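Local coordinates for protein transcriptional regulator (Streptococcus pneumoniae, PDB 2GNP) that is a transcriptional regulator whose putative sugar-binding domain probably senses a sugar-type effector, although its function has not been established, at residues 190-200 and 236-246. Numbering follows the deposited sequence.
Sequences ICCRFFDSKGK and SILSVLRANLV
The ring of Phe-195 leans obliquely on helix 236-242, its CE2 3.3 Å from Ser-239 CB and its CZ 3.6 Å from Val-240 CG2. The first torsion (chi1 50°) holds CG between the backbone N and carbonyl carbon, swinging the ring toward the helix. A flat aromatic suits a surface that offers a methyl, a small serine and, further along, Leu-245 CD1. Ser-239 OG lies 2.8 Å from Asp-196 O, its single proton also within reach of Ser-235 O. Ile-190, whose CB lies at the ring's edge, continues the apolar layer: its CG2 meets Leu-245 CD1, and its extended arm ends with CD1 3.6 Å from Val-246 CG1.

Beyond the ring, a type I turn from Asp-196 to Gly-199 lies against the helix. Gly-199, with positive phi and no side chain, lets the turn come close, its CA 3.6 Å from Ser-239 O. The small Ala-243 lies against the turn, its CB 3.4 Å from Lys-198 O. Asp-196 OD1 makes an Asx turn with Lys-198 N and also accepts from Lys-200 N, the two donors approaching from opposite carboxylate faces.

Arg-242, extended from CG to NE, donates from NH1 to Ser-197 O (2.9 Å, 151°). The carbonyl oxygen lies near the guanidinium plane, whereas NH1 stands above the carbonyl plane; Leu-238 CD2 covers one guanidinium face.

A salt bridge from Arg-242 to Asp-263 ties this region to helix 253-264, on which Leu-238 also packs. Ile-190 touches helix 215-218 and Val-156 of strand 153-160, with which strand 188-190 pairs in the Rossmann-like sheet; its hairpin partner, strand 193-195, packs on helix 234-242.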
# COMPACT_ATOMS: atom_id res chain seq x y z
N ILE A 190 3.97 -3.94 3.30
CA ILE A 190 3.56 -3.06 2.21
C ILE A 190 4.00 -3.74 0.94
O ILE A 190 5.12 -4.25 0.86
CB ILE A 190 4.16 -1.63 2.44
CG1 ILE A 190 3.52 -0.58 1.52
CG2 ILE A 190 5.77 -1.61 2.33
CD1 ILE A 190 3.94 0.91 1.90
N CYS A 191 3.13 -3.78 -0.07
CA CYS A 191 3.43 -4.50 -1.31
C CYS A 191 3.90 -5.95 -1.04
O CYS A 191 4.73 -6.46 -1.75
CB CYS A 191 4.46 -3.78 -2.16
SG CYS A 191 3.79 -2.22 -2.80
N CYS A 192 3.35 -6.54 0.01
CA CYS A 192 3.62 -7.90 0.41
C CYS A 192 5.05 -8.15 0.89
O CYS A 192 5.51 -9.30 0.92
CB CYS A 192 3.22 -8.85 -0.77
SG CYS A 192 1.44 -8.70 -1.15
N ARG A 193 5.73 -7.09 1.30
CA ARG A 193 7.07 -7.16 1.93
C ARG A 193 6.96 -6.76 3.37
O ARG A 193 6.27 -5.79 3.70
CB ARG A 193 8.11 -6.38 1.17
CG ARG A 193 8.29 -7.03 -0.23
CD ARG A 193 9.24 -6.16 -1.04
NE ARG A 193 9.49 -6.70 -2.38
CZ ARG A 193 10.22 -7.78 -2.62
NH1 ARG A 193 10.79 -8.45 -1.58
NH2 ARG A 193 10.40 -8.23 -3.88
N PHE A 194 7.63 -7.54 4.21
CA PHE A 194 7.47 -7.48 5.66
C PHE A 194 8.61 -6.70 6.24
O PHE A 194 9.77 -6.96 5.90
CB PHE A 194 7.39 -8.91 6.23
CG PHE A 194 6.10 -9.61 5.79
CD1 PHE A 194 4.95 -9.45 6.55
CD2 PHE A 194 6.03 -10.32 4.59
CE1 PHE A 194 3.77 -10.01 6.14
CE2 PHE A 194 4.79 -10.87 4.16
CZ PHE A 194 3.69 -10.72 4.96
N PHE A 195 8.28 -5.78 7.14
CA PHE A 195 9.34 -4.93 7.73
C PHE A 195 9.24 -4.84 9.24
O PHE A 195 8.19 -5.12 9.84
CB PHE A 195 9.30 -3.54 7.12
CG PHE A 195 7.92 -2.91 7.11
CD1 PHE A 195 7.18 -2.82 5.92
CD2 PHE A 195 7.33 -2.48 8.30
CE1 PHE A 195 5.89 -2.21 5.91
CE2 PHE A 195 6.06 -1.90 8.31
CZ PHE A 195 5.33 -1.79 7.09
N ASP A 196 10.36 -4.42 9.83
CA ASP A 196 10.44 -4.17 11.26
C ASP A 196 10.02 -2.76 11.66
O ASP A 196 9.45 -1.99 10.87
CB ASP A 196 11.85 -4.53 11.75
CG ASP A 196 12.90 -3.49 11.34
OD1 ASP A 196 12.57 -2.42 10.74
OD2 ASP A 196 14.09 -3.71 11.68
N SER A 197 10.27 -2.39 12.92
CA SER A 197 9.76 -1.09 13.45
C SER A 197 10.37 0.16 12.82
O SER A 197 9.86 1.27 13.07
CB SER A 197 10.00 -1.03 14.97
OG SER A 197 11.37 -0.83 15.22
N LYS A 198 11.45 -0.03 12.04
CA LYS A 198 12.17 1.06 11.36
C LYS A 198 11.93 1.01 9.85
O LYS A 198 12.52 1.77 9.08
CB LYS A 198 13.66 0.86 11.59
CG LYS A 198 14.10 1.21 13.04
CD LYS A 198 15.66 1.09 13.09
CE LYS A 198 16.28 1.90 14.22
NZ LYS A 198 15.55 1.69 15.51
N GLY A 199 11.06 0.09 9.43
CA GLY A 199 10.64 -0.02 8.03
C GLY A 199 11.65 -0.71 7.16
O GLY A 199 11.65 -0.59 5.93
N LYS A 200 12.51 -1.51 7.81
CA LYS A 200 13.46 -2.35 7.08
C LYS A 200 12.96 -3.78 6.85
O LYS A 200 12.40 -4.39 7.75
CB LYS A 200 14.81 -2.33 7.82
CG LYS A 200 15.75 -1.27 7.21
CD LYS A 200 15.02 -0.07 6.49
CE LYS A 200 14.97 -0.12 4.90
NZ LYS A 200 13.62 -0.27 4.14
N SER A 236 2.80 -0.11 12.07
CA SER A 236 3.11 -0.29 10.64
C SER A 236 3.26 1.06 9.94
O SER A 236 4.22 1.30 9.15
CB SER A 236 2.05 -1.13 9.91
OG SER A 236 1.80 -2.32 10.63
N ILE A 237 2.34 1.98 10.22
CA ILE A 237 2.41 3.29 9.61
C ILE A 237 3.66 4.04 10.09
O ILE A 237 4.38 4.66 9.29
CB ILE A 237 1.09 4.09 9.89
CG1 ILE A 237 -0.12 3.40 9.17
CG2 ILE A 237 1.24 5.52 9.44
CD1 ILE A 237 -1.44 3.95 9.64
N LEU A 238 3.99 3.89 11.37
CA LEU A 238 5.18 4.59 11.86
C LEU A 238 6.44 4.06 11.13
O LEU A 238 7.34 4.82 10.75
CB LEU A 238 5.26 4.36 13.36
CG LEU A 238 6.51 4.94 14.06
CD1 LEU A 238 6.65 6.47 13.82
CD2 LEU A 238 6.40 4.61 15.53
N SER A 239 6.47 2.75 10.88
CA SER A 239 7.62 2.11 10.16
C SER A 239 7.76 2.70 8.76
O SER A 239 8.84 3.13 8.33
CB SER A 239 7.45 0.62 10.00
OG SER A 239 7.46 -0.06 11.23
N VAL A 240 6.63 2.75 8.07
CA VAL A 240 6.59 3.28 6.69
C VAL A 240 7.04 4.74 6.67
O VAL A 240 7.81 5.16 5.78
CB VAL A 240 5.13 3.10 6.18
CG1 VAL A 240 4.95 3.88 4.95
CG2 VAL A 240 4.87 1.55 5.96
N LEU A 241 6.59 5.52 7.65
CA LEU A 241 7.01 6.93 7.76
C LEU A 241 8.55 7.04 8.00
O LEU A 241 9.24 7.86 7.38
CB LEU A 241 6.26 7.61 8.87
CG LEU A 241 4.78 7.76 8.57
CD1 LEU A 241 4.07 8.34 9.80
CD2 LEU A 241 4.65 8.70 7.37
N ARG A 242 9.01 6.29 9.01
CA ARG A 242 10.45 6.18 9.34
C ARG A 242 11.38 5.91 8.18
O ARG A 242 12.41 6.60 8.07
CB ARG A 242 10.69 5.15 10.46
CG ARG A 242 10.46 5.77 11.80
CD ARG A 242 10.40 4.67 12.87
NE ARG A 242 10.21 5.27 14.20
CZ ARG A 242 10.08 4.54 15.31
NH1 ARG A 242 10.10 3.23 15.22
NH2 ARG A 242 9.94 5.12 16.49
N ALA A 243 11.01 4.97 7.31
CA ALA A 243 11.83 4.52 6.17
C ALA A 243 11.45 5.26 4.90
O ALA A 243 12.01 4.99 3.81
CB ALA A 243 11.68 3.02 6.01
N ASN A 244 10.50 6.19 5.02
CA ASN A 244 10.05 6.97 3.83
C ASN A 244 9.68 6.06 2.68
O ASN A 244 10.06 6.31 1.53
CB ASN A 244 11.08 8.01 3.38
CG ASN A 244 11.35 9.04 4.45
OD1 ASN A 244 12.37 9.00 5.13
ND2 ASN A 244 10.44 9.97 4.61
N LEU A 245 8.99 4.96 3.00
CA LEU A 245 8.58 3.98 1.95
C LEU A 245 7.55 4.50 0.97
O LEU A 245 7.54 4.07 -0.17
CB LEU A 245 8.12 2.64 2.50
CG LEU A 245 9.15 1.96 3.43
CD1 LEU A 245 8.62 0.60 3.99
CD2 LEU A 245 10.51 1.73 2.68
N VAL A 246 6.68 5.41 1.42
CA VAL A 246 5.82 6.16 0.52
C VAL A 246 5.95 7.65 0.84
O VAL A 246 6.51 8.05 1.87
CB VAL A 246 4.31 5.74 0.68
CG1 VAL A 246 4.14 4.20 0.45
CG2 VAL A 246 3.89 6.12 2.06